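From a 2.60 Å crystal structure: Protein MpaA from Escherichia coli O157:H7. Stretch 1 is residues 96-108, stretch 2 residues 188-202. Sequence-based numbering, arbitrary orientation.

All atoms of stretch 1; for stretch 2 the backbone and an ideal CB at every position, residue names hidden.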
ATOM      1  N   ASP A  96       2.381 -16.417   3.456  1.00 40.20           N
ATOM      2  CA  ASP A  96       1.473 -15.635   4.293  1.00 39.53           C
ATOM      3  C   ASP A  96       2.191 -15.389   5.637  1.00 41.08           C
ATOM      4  O   ASP A  96       2.310 -16.302   6.450  1.00 45.16           O
ATOM      5  CB  ASP A  96       0.134 -16.370   4.489  1.00 38.38           C
ATOM      6  CG  ASP A  96      -0.962 -15.493   5.139  1.00 45.96           C
ATOM      7  OD1 ASP A  96      -0.651 -14.519   5.884  1.00 39.51           O
ATOM      8  OD2 ASP A  96      -2.157 -15.809   4.912  1.00 45.02           O
ATOM      9  N   LEU A  97       2.690 -14.173   5.852  1.00 35.95           N
ATOM     10  CA  LEU A  97       3.491 -13.874   7.041  1.00 40.01           C
ATOM     11  C   LEU A  97       2.708 -14.143   8.333  1.00 39.57           C
ATOM     12  O   LEU A  97       3.298 -14.392   9.383  1.00 40.24           O
ATOM     13  CB  LEU A  97       3.987 -12.414   7.025  1.00 36.37           C
ATOM     14  CG  LEU A  97       5.102 -12.042   6.034  1.00 37.85           C
ATOM     15  CD1 LEU A  97       5.362 -10.549   6.035  1.00 36.19           C
ATOM     16  CD2 LEU A  97       6.367 -12.806   6.308  1.00 34.44           C
ATOM     17  N   ASN A  98       1.385 -14.099   8.246  1.00 37.45           N
ATOM     18  CA  ASN A  98       0.546 -14.359   9.401  1.00 38.67           C
ATOM     19  C   ASN A  98       0.196 -15.836   9.492  1.00 42.52           C
ATOM     20  O   ASN A  98      -0.794 -16.208  10.120  1.00 44.22           O
ATOM     21  CB  ASN A  98      -0.729 -13.518   9.350  1.00 38.20           C
ATOM     22  CG  ASN A  98      -1.313 -13.243  10.731  1.00 38.32           C
ATOM     23  OD1 ASN A  98      -0.601 -12.881  11.673  1.00 39.43           O
ATOM     24  ND2 ASN A  98      -2.620 -13.388  10.844  1.00 39.31           N
ATOM     25  N   ARG A  99       1.003 -16.669   8.841  1.00 38.32           N
ATOM     26  CA  ARG A  99       0.996 -18.107   9.102  1.00 39.03           C
ATOM     27  C   ARG A  99       2.432 -18.540   9.302  1.00 39.51           C
ATOM     28  O   ARG A  99       2.707 -19.728   9.467  1.00 45.17           O
ATOM     29  CB  ARG A  99       0.355 -18.918   7.961  1.00 39.39           C
ATOM     30  CG  ARG A  99      -1.081 -18.560   7.630  1.00 38.78           C
ATOM     31  CD  ARG A  99      -2.018 -18.895   8.763  1.00 35.95           C
ATOM     32  NE  ARG A  99      -3.389 -18.538   8.447  1.00 38.08           N
ATOM     33  CZ  ARG A  99      -3.890 -17.308   8.536  1.00 42.05           C
ATOM     34  NH1 ARG A  99      -3.128 -16.293   8.934  1.00 39.66           N
ATOM     35  NH2 ARG A  99      -5.158 -17.092   8.202  1.00 42.52           N
ATOM     36  N   ASN A 100       3.338 -17.563   9.299  1.00 36.20           N
ATOM     37  CA  ASN A 100       4.783 -17.808   9.371  1.00 39.12           C
ATOM     38  C   ASN A 100       5.460 -17.618  10.763  1.00 43.68           C
ATOM     39  O   ASN A 100       6.673 -17.779  10.889  1.00 43.87           O
ATOM     40  CB  ASN A 100       5.480 -16.905   8.342  1.00 37.25           C
ATOM     41  CG  ASN A 100       6.872 -17.401   7.958  1.00 44.94           C
ATOM     42  OD1 ASN A 100       7.859 -16.662   8.060  1.00 43.59           O
ATOM     43  ND2 ASN A 100       6.958 -18.658   7.516  1.00 43.99           N
ATOM     44  N   PHE A 101       4.707 -17.288  11.807  1.00 38.88           N
ATOM     45  CA  PHE A 101       5.342 -17.015  13.092  1.00 38.40           C
ATOM     46  C   PHE A 101       5.625 -18.305  13.862  1.00 42.67           C
ATOM     47  O   PHE A 101       4.773 -19.199  13.932  1.00 38.39           O
ATOM     48  CB  PHE A 101       4.485 -16.053  13.925  1.00 38.89           C
ATOM     49  CG  PHE A 101       4.554 -14.628  13.458  1.00 37.37           C
ATOM     50  CD1 PHE A 101       5.431 -13.733  14.057  1.00 37.67           C
ATOM     51  CD2 PHE A 101       3.765 -14.187  12.410  1.00 37.41           C
ATOM     52  CE1 PHE A 101       5.522 -12.409  13.629  1.00 35.38           C
ATOM     53  CE2 PHE A 101       3.844 -12.864  11.973  1.00 39.94           C
ATOM     54  CZ  PHE A 101       4.734 -11.970  12.593  1.00 38.51           C
ATOM     55  N   PRO A 102       6.831 -18.400  14.457  1.00 44.60           N
ATOM     56  CA  PRO A 102       7.307 -19.602  15.157  1.00 41.04           C
ATOM     57  C   PRO A 102       6.511 -19.961  16.424  1.00 42.50           C
ATOM     58  O   PRO A 102       7.073 -20.543  17.348  1.00 45.09           O
ATOM     59  CB  PRO A 102       8.750 -19.244  15.513  1.00 42.93           C
ATOM     60  CG  PRO A 102       8.762 -17.754  15.565  1.00 45.51           C
ATOM     61  CD  PRO A 102       7.841 -17.326  14.470  1.00 38.92           C
ATOM     62  N   ALA A 103       5.223 -19.633  16.447  1.00 38.23           N
ATOM     63  CA  ALA A 103       4.291 -20.148  17.445  1.00 42.63           C
ATOM     64  C   ALA A 103       4.315 -21.676  17.507  1.00 44.73           C
ATOM     65  O   ALA A 103       4.795 -22.337  16.579  1.00 46.18           O
ATOM     66  CB  ALA A 103       2.887 -19.662  17.143  1.00 40.17           C
ATOM     67  N   ALA A 104       3.802 -22.246  18.594  1.00 42.17           N
ATOM     68  CA  ALA A 104       3.803 -23.700  18.719  1.00 43.80           C
ATOM     69  C   ALA A 104       2.900 -24.330  17.647  1.00 44.88           C
ATOM     70  O   ALA A 104       3.205 -25.401  17.120  1.00 45.46           O
ATOM     71  CB  ALA A 104       3.373 -24.130  20.117  1.00 40.51           C
ATOM     72  N   ASN A 105       1.816 -23.646  17.296  1.00 44.09           N
ATOM     73  CA  ASN A 105       0.822 -24.222  16.386  1.00 45.48           C
ATOM     74  C   ASN A 105       1.138 -24.074  14.899  1.00 43.94           C
ATOM     75  O   ASN A 105       0.250 -24.285  14.077  1.00 44.24           O
ATOM     76  CB  ASN A 105      -0.555 -23.610  16.649  1.00 38.97           C
ATOM     77  CG  ASN A 105      -0.629 -22.153  16.254  1.00 37.43           C
ATOM     78  OD1 ASN A 105       0.382 -21.524  15.939  1.00 38.50           O
ATOM     79  ND2 ASN A 105      -1.830 -21.597  16.290  1.00 36.66           N
ATOM     80  N   TRP A 106       2.382 -23.703  14.574  1.00 46.34           N
ATOM     81  CA  TRP A 106       2.833 -23.524  13.189  1.00 40.98           C
ATOM     82  C   TRP A 106       2.762 -24.825  12.419  1.00 44.50           C
ATOM     83  O   TRP A 106       3.252 -25.852  12.881  1.00 51.09           O
ATOM     84  CB  TRP A 106       4.275 -22.983  13.127  1.00 43.28           C
ATOM     85  CG  TRP A 106       4.757 -22.688  11.699  1.00 44.71           C
ATOM     86  CD1 TRP A 106       4.653 -21.494  11.026  1.00 44.76           C
ATOM     87  CD2 TRP A 106       5.398 -23.596  10.789  1.00 44.63           C
ATOM     88  NE1 TRP A 106       5.178 -21.607   9.761  1.00 42.62           N
ATOM     89  CE2 TRP A 106       5.642 -22.884   9.587  1.00 46.41           C
ATOM     90  CE3 TRP A 106       5.781 -24.942  10.866  1.00 46.21           C
ATOM     91  CZ2 TRP A 106       6.258 -23.476   8.471  1.00 43.04           C
ATOM     92  CZ3 TRP A 106       6.390 -25.533   9.748  1.00 50.61           C
ATOM     93  CH2 TRP A 106       6.623 -24.793   8.569  1.00 42.94           C
ATOM     94  N   LYS A 107       2.164 -24.768  11.235  1.00 50.46           N
ATOM     95  CA  LYS A 107       2.046 -25.933  10.360  1.00 53.65           C
ATOM     96  C   LYS A 107       2.594 -25.673   8.970  1.00 48.70           C
ATOM     97  O   LYS A 107       2.287 -24.658   8.347  1.00 50.51           O
ATOM     98  CB  LYS A 107       0.585 -26.382  10.261  1.00 55.38           C
ATOM     99  CG  LYS A 107       0.113 -27.152  11.500  1.00 59.25           C
ATOM    100  CD  LYS A 107       1.076 -28.294  11.829  1.00 60.27           C
ATOM    101  CE  LYS A 107       0.510 -29.231  12.886  1.00 65.17           C
ATOM    102  NZ  LYS A 107       1.042 -30.616  12.701  1.00 62.53           N
ATOM    103  N   GLU A 108       3.409 -26.608   8.495  1.00 51.33           N
ATOM    104  CA  GLU A 108       4.000 -26.542   7.155  1.00 52.20           C
ATOM    105  C   GLU A 108       2.958 -26.682   6.059  1.00 45.90           C
ATOM    106  O   GLU A 108       1.891 -27.219   6.293  1.00 53.95           O
ATOM    107  CB  GLU A 108       5.054 -27.645   6.993  1.00 52.66           C
ATOM    108  CG  GLU A 108       5.915 -27.539   5.738  1.00 57.52           C
ATOM    109  CD  GLU A 108       6.827 -28.741   5.543  1.00 68.28           C
ATOM    110  OE1 GLU A 108       7.522 -29.119   6.510  1.00 67.61           O
ATOM    111  OE2 GLU A 108       6.843 -29.312   4.424  1.00 74.74           O
ATOM    112  N   UNK A 188     -13.697 -16.440  13.600  1.00 65.31           N
ATOM    113  CA  UNK A 188     -14.141 -17.821  13.737  1.00 58.76           C
ATOM    114  C   UNK A 188     -13.507 -18.895  12.863  1.00 62.23           C
ATOM    115  O   UNK A 188     -14.170 -19.880  12.520  1.00 65.01           O
ATOM    116  CB  UNK A 188     -15.649 -17.852  13.478  1.00 58.76           C
ATOM    117  N   UNK A 189     -12.239 -18.715  12.493  1.00 63.05           N
ATOM    118  CA  UNK A 189     -11.472 -19.759  11.806  1.00 64.67           C
ATOM    119  C   UNK A 189     -10.054 -19.809  12.377  1.00 57.87           C
ATOM    120  O   UNK A 189      -9.605 -18.867  13.039  1.00 51.56           O
ATOM    121  CB  UNK A 189     -11.436 -19.507  10.297  1.00 64.67           C
ATOM    122  N   UNK A 190      -9.368 -20.919  12.100  1.00 60.06           N
ATOM    123  CA  UNK A 190      -8.048 -21.223  12.651  1.00 59.14           C
ATOM    124  C   UNK A 190      -6.929 -20.574  11.843  1.00 50.85           C
ATOM    125  O   UNK A 190      -6.990 -20.549  10.628  1.00 58.57           O
ATOM    126  CB  UNK A 190      -7.837 -22.737  12.704  1.00 59.14           C
ATOM    127  N   UNK A 191      -5.917 -20.035  12.523  1.00 54.00           N
ATOM    128  CA  UNK A 191      -4.786 -19.404  11.847  1.00 47.53           C
ATOM    129  C   UNK A 191      -3.437 -19.859  12.431  1.00 41.45           C
ATOM    130  O   UNK A 191      -2.795 -19.108  13.152  1.00 39.73           O
ATOM    131  CB  UNK A 191      -4.909 -17.882  11.943  1.00 47.53           C
ATOM    132  N   UNK A 192      -2.986 -21.079  12.078  1.00 42.92           N
ATOM    133  CA  UNK A 192      -1.710 -21.600  12.583  1.00 37.01           C
ATOM    134  C   UNK A 192      -0.537 -20.705  12.208  1.00 39.57           C
ATOM    135  O   UNK A 192      -0.467 -20.226  11.082  1.00 40.57           O
ATOM    136  CB  UNK A 192      -1.468 -23.013  12.048  1.00 37.01           C
ATOM    137  N   UNK A 193       0.373 -20.469  13.146  1.00 39.80           N
ATOM    138  CA  UNK A 193       1.546 -19.656  12.878  1.00 38.29           C
ATOM    139  C   UNK A 193       1.263 -18.162  12.812  1.00 40.00           C
ATOM    140  O   UNK A 193       2.132 -17.394  12.407  1.00 42.36           O
ATOM    141  CB  UNK A 193       2.184 -20.106  11.562  1.00 38.29           C
ATOM    142  N   UNK A 194       0.061 -17.746  13.210  1.00 40.86           N
ATOM    143  CA  UNK A 194      -0.312 -16.322  13.210  1.00 42.18           C
ATOM    144  C   UNK A 194       0.473 -15.502  14.249  1.00 41.57           C
ATOM    145  O   UNK A 194       1.045 -16.054  15.195  1.00 39.25           O
ATOM    146  CB  UNK A 194      -1.812 -16.182  13.478  1.00 42.18           C
ATOM    147  N   UNK A 195       0.508 -14.185  14.052  1.00 37.86           N
ATOM    148  CA  UNK A 195       1.271 -13.307  14.921  1.00 36.60           C
ATOM    149  C   UNK A 195       0.685 -13.375  16.338  1.00 42.28           C
ATOM    150  O   UNK A 195       1.416 -13.470  17.327  1.00 43.47           O
ATOM    151  CB  UNK A 195       1.262 -11.872  14.389  1.00 36.60           C
ATOM    152  N   UNK A 196      -0.639 -13.368  16.422  1.00 40.67           N
ATOM    153  CA  UNK A 196      -1.322 -13.516  17.686  1.00 38.86           C
ATOM    154  C   UNK A 196      -1.059 -14.852  18.344  1.00 38.73           C
ATOM    155  O   UNK A 196      -1.001 -14.937  19.566  1.00 45.61           O
ATOM    156  CB  UNK A 196      -2.827 -13.327  17.487  1.00 38.86           C
ATOM    157  N   UNK A 197      -0.906 -15.899  17.544  1.00 39.71           N
ATOM    158  CA  UNK A 197      -0.588 -17.215  18.079  1.00 39.18           C
ATOM    159  C   UNK A 197       0.799 -17.214  18.718  1.00 42.81           C
ATOM    160  O   UNK A 197       1.044 -17.893  19.723  1.00 43.74           O
ATOM    161  CB  UNK A 197      -0.667 -18.274  16.977  1.00 39.18           C
ATOM    162  N   UNK A 198       1.709 -16.463  18.110  1.00 39.41           N
ATOM    163  CA  UNK A 198       3.058 -16.344  18.625  1.00 43.45           C
ATOM    164  C   UNK A 198       3.053 -15.511  19.905  1.00 46.39           C
ATOM    165  O   UNK A 198       3.783 -15.770  20.854  1.00 42.72           O
ATOM    166  CB  UNK A 198       3.983 -15.723  17.576  1.00 43.45           C
ATOM    167  N   UNK A 199       2.215 -14.489  19.903  1.00 43.21           N
ATOM    168  CA  UNK A 199       2.096 -13.610  21.033  1.00 42.64           C
ATOM    169  C   UNK A 199       1.540 -14.347  22.267  1.00 46.08           C
ATOM    170  O   UNK A 199       2.053 -14.180  23.386  1.00 42.94           O
ATOM    171  CB  UNK A 199       1.204 -12.422  20.669  1.00 42.64           C
ATOM    172  N   UNK A 200       0.510 -15.167  22.053  1.00 42.06           N
ATOM    173  CA  UNK A 200      -0.085 -15.933  23.140  1.00 43.13           C
ATOM    174  C   UNK A 200       0.937 -16.848  23.793  1.00 47.77           C
ATOM    175  O   UNK A 200       0.929 -17.008  25.018  1.00 50.35           O
ATOM    176  CB  UNK A 200      -1.271 -16.752  22.628  1.00 43.13           C
ATOM    177  N   UNK A 201       1.827 -17.440  23.000  1.00 41.90           N
ATOM    178  CA  UNK A 201       2.816 -18.345  23.589  1.00 47.53           C
ATOM    179  C   UNK A 201       3.908 -17.616  24.419  1.00 47.42           C
ATOM    180  O   UNK A 201       4.545 -18.219  25.287  1.00 44.83           O
ATOM    181  CB  UNK A 201       3.479 -19.154  22.473  1.00 47.53           C
ATOM    182  N   UNK A 202       4.096 -16.322  24.171  1.00 45.90           N
ATOM    183  CA  UNK A 202       5.023 -15.511  24.958  1.00 47.17           C
ATOM    184  C   UNK A 202       4.296 -14.831  26.120  1.00 49.08           C
ATOM    185  O   UNK A 202       4.905 -14.070  26.890  1.00 42.13           O
ATOM    186  CB  UNK A 202       5.701 -14.464  24.072  1.00 47.17           C
TER

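Positions 188, 189 and 190 give stretch 1 little to select with: no atom of it lies within 5.5 Å of any of their ideal CB atoms, so almost any residue would fit. The deposited residues are Gly188, Tyr189 and Glu190. Of these, Tyr189 reaches back, its ring edge meeting the Arg99 guanidinium (CE1 to Arg99 NH2, 4.1 Å).

At 191 the CB points sideways, 3.6 Å from Arg99 CZ. A small or beta-branched side chain could pack on the guanidinium. Thr191 lays its methyl over one face, CG2 lying 3.4 Å from Arg99 NH2.

Position 192 has phi -59° and psi 137°, compatible with proline and with many other residues. Its ideal CB is 2.9 Å from Asn105 O, a tight approach that disfavours bulk there, and a residue without an amide hydrogen is acceptable because stretch 1 places no acceptor at its nitrogen. Pro192 is found, with its actual CB slightly relaxed to 3.1 Å from Asn105 O. Its carbonyl O receives a CA-H...O contact from Arg99 CA at 3.2 Å.

Position 193 is the most restrictive. Phi is +75°, and an ideal CB would lie 2.2 Å from Arg99 O and 2.9 Å from Trp106 CD1, both clashes. Only glycine suits, and Gly193 is deposited, within a type II turn from Thr191 to 194. The close approach lets its backbone bond twice: Phe101 N donates to Gly193 O (2.6 Å), and Gly193 N donates to Asn105 OD1 (3.0 Å, 168°).

Position 194 directly precedes a helix, with psi 160°; serine, threonine, aspartate or asparagine would suit as an N-cap. Ser194 caps it: Ser194 OG accepts from 197 N (3.0 Å), while Ser194 CA contacts Asn98 O at 3.1 Å.

At 195 the backbone N donates to Asn98 OD1 (2.9 Å, 167°), which any residue but proline could do. The ideal CB is 3.7 Å from Phe101 CE2, so an apolar or aromatic group is plausible. Phe195 turns its ring edge to the face of Phe101, with centroids 5.2 Å apart and planes at 64°; its CA also sits over that face, 3.9 Å from the centroid.

Position 196 points away and has room for a side chain; Gly196 is not demanded by this contact.

The CB at 197 points toward stretch 1, 3.6 Å from Asn105 OD1 and 3.8 Å from Ala103 CB. A small residue fits, and a polar one could meet the amide. Ser197 OG accepts from Asn105 ND2 (2.9 Å) and donates to Ser194 OG (3.2 Å).

At 198 the CB faces Phe101 CB at 3.7 Å and Ala103 CB at 4.1 Å, favouring an apolar residue. Trp198 extends along Pro102, CD1 reaching its CG at 3.7 Å.

Positions 199, 200 and 202 have no stretch 1 atom near CB; Cys199, Ala200 and Leu202 are unconstrained here.

Position 201 points toward the free amide of Ala104, its CB 5.0 Å from that N, a distance suited to a short acceptor. Asp201 OD2 accepts from Ala104 N (2.9 Å, 165°).

Stretch 2 188-202: GYETPGSFGSWCADL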
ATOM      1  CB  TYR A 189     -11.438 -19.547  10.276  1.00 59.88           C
ATOM      2  CG  TYR A 189     -10.912 -18.202   9.853  1.00 60.46           C
ATOM      3  CD1 TYR A 189      -9.555 -18.000   9.613  1.00 58.11           C
ATOM      4  CD2 TYR A 189     -11.770 -17.124   9.705  1.00 66.63           C
ATOM      5  CE1 TYR A 189      -9.078 -16.753   9.237  1.00 58.23           C
ATOM      6  CE2 TYR A 189     -11.303 -15.880   9.319  1.00 65.67           C
ATOM      7  CZ  TYR A 189      -9.964 -15.702   9.084  1.00 60.00           C
ATOM      8  OH  TYR A 189      -9.520 -14.462   8.707  1.00 64.18           O
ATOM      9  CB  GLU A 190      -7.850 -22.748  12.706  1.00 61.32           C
ATOM     10  CG  GLU A 190      -7.127 -23.257  13.950  1.00 62.23           C
ATOM     11  CD  GLU A 190      -7.546 -24.673  14.329  1.00 69.27           C
ATOM     12  OE1 GLU A 190      -8.533 -24.814  15.094  1.00 70.15           O
ATOM     13  OE2 GLU A 190      -6.893 -25.639  13.871  1.00 62.60           O
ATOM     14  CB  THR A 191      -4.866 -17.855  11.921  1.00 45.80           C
ATOM     15  OG1 THR A 191      -4.718 -17.434  13.277  1.00 48.55           O
ATOM     16  CG2 THR A 191      -6.192 -17.330  11.385  1.00 45.16           C
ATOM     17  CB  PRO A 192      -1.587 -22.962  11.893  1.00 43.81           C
ATOM     18  CG  PRO A 192      -2.404 -22.835  10.644  1.00 36.30           C
ATOM     19  CD  PRO A 192      -3.554 -21.940  11.018  1.00 35.75           C
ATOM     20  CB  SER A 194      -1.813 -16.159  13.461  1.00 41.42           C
ATOM     21  OG  SER A 194      -2.115 -16.243  14.843  1.00 39.40           O
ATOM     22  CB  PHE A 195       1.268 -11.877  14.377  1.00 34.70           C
ATOM     23  CG  PHE A 195       1.805 -10.856  15.335  1.00 39.42           C
ATOM     24  CD1 PHE A 195       3.155 -10.816  15.645  1.00 42.79           C
ATOM     25  CD2 PHE A 195       0.959  -9.942  15.938  1.00 39.75           C
ATOM     26  CE1 PHE A 195       3.653  -9.881  16.537  1.00 37.30           C
ATOM     27  CE2 PHE A 195       1.443  -9.010  16.822  1.00 41.01           C
ATOM     28  CZ  PHE A 195       2.798  -8.974  17.120  1.00 41.32           C
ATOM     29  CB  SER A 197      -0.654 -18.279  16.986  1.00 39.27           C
ATOM     30  OG  SER A 197      -1.974 -18.734  16.768  1.00 41.38           O
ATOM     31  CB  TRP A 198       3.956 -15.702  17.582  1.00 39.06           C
ATOM     32  CG  TRP A 198       5.395 -15.621  17.971  1.00 43.84           C
ATOM     33  CD1 TRP A 198       6.288 -16.648  18.041  1.00 45.31           C
ATOM     34  CD2 TRP A 198       6.120 -14.436  18.311  1.00 45.26           C
ATOM     35  NE1 TRP A 198       7.526 -16.179  18.406  1.00 43.58           N
ATOM     36  CE2 TRP A 198       7.450 -14.823  18.574  1.00 41.38           C
ATOM     37  CE3 TRP A 198       5.774 -13.085  18.412  1.00 42.76           C
ATOM     38  CZ2 TRP A 198       8.427 -13.915  18.929  1.00 40.22           C
ATOM     39  CZ3 TRP A 198       6.735 -12.193  18.773  1.00 38.56           C
ATOM     40  CH2 TRP A 198       8.053 -12.606  19.019  1.00 43.36           C
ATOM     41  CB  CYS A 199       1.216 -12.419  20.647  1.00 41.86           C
ATOM     42  SG  CYS A 199       2.110 -11.096  19.797  1.00 43.33           S
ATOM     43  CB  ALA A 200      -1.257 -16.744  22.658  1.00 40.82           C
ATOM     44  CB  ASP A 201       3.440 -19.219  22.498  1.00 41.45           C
ATOM     45  CG  ASP A 201       2.461 -20.260  21.958  1.00 44.23           C
ATOM     46  OD1 ASP A 201       1.339 -20.389  22.513  1.00 41.41           O
ATOM     47  OD2 ASP A 201       2.822 -20.974  21.001  1.00 43.36           O
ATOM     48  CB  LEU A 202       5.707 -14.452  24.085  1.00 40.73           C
ATOM     49  CG  LEU A 202       6.819 -14.943  23.168  1.00 43.56           C
ATOM     50  CD1 LEU A 202       7.226 -13.840  22.218  1.00 45.21           C
ATOM     51  CD2 LEU A 202       8.015 -15.410  23.980  1.00 47.71           C
TER
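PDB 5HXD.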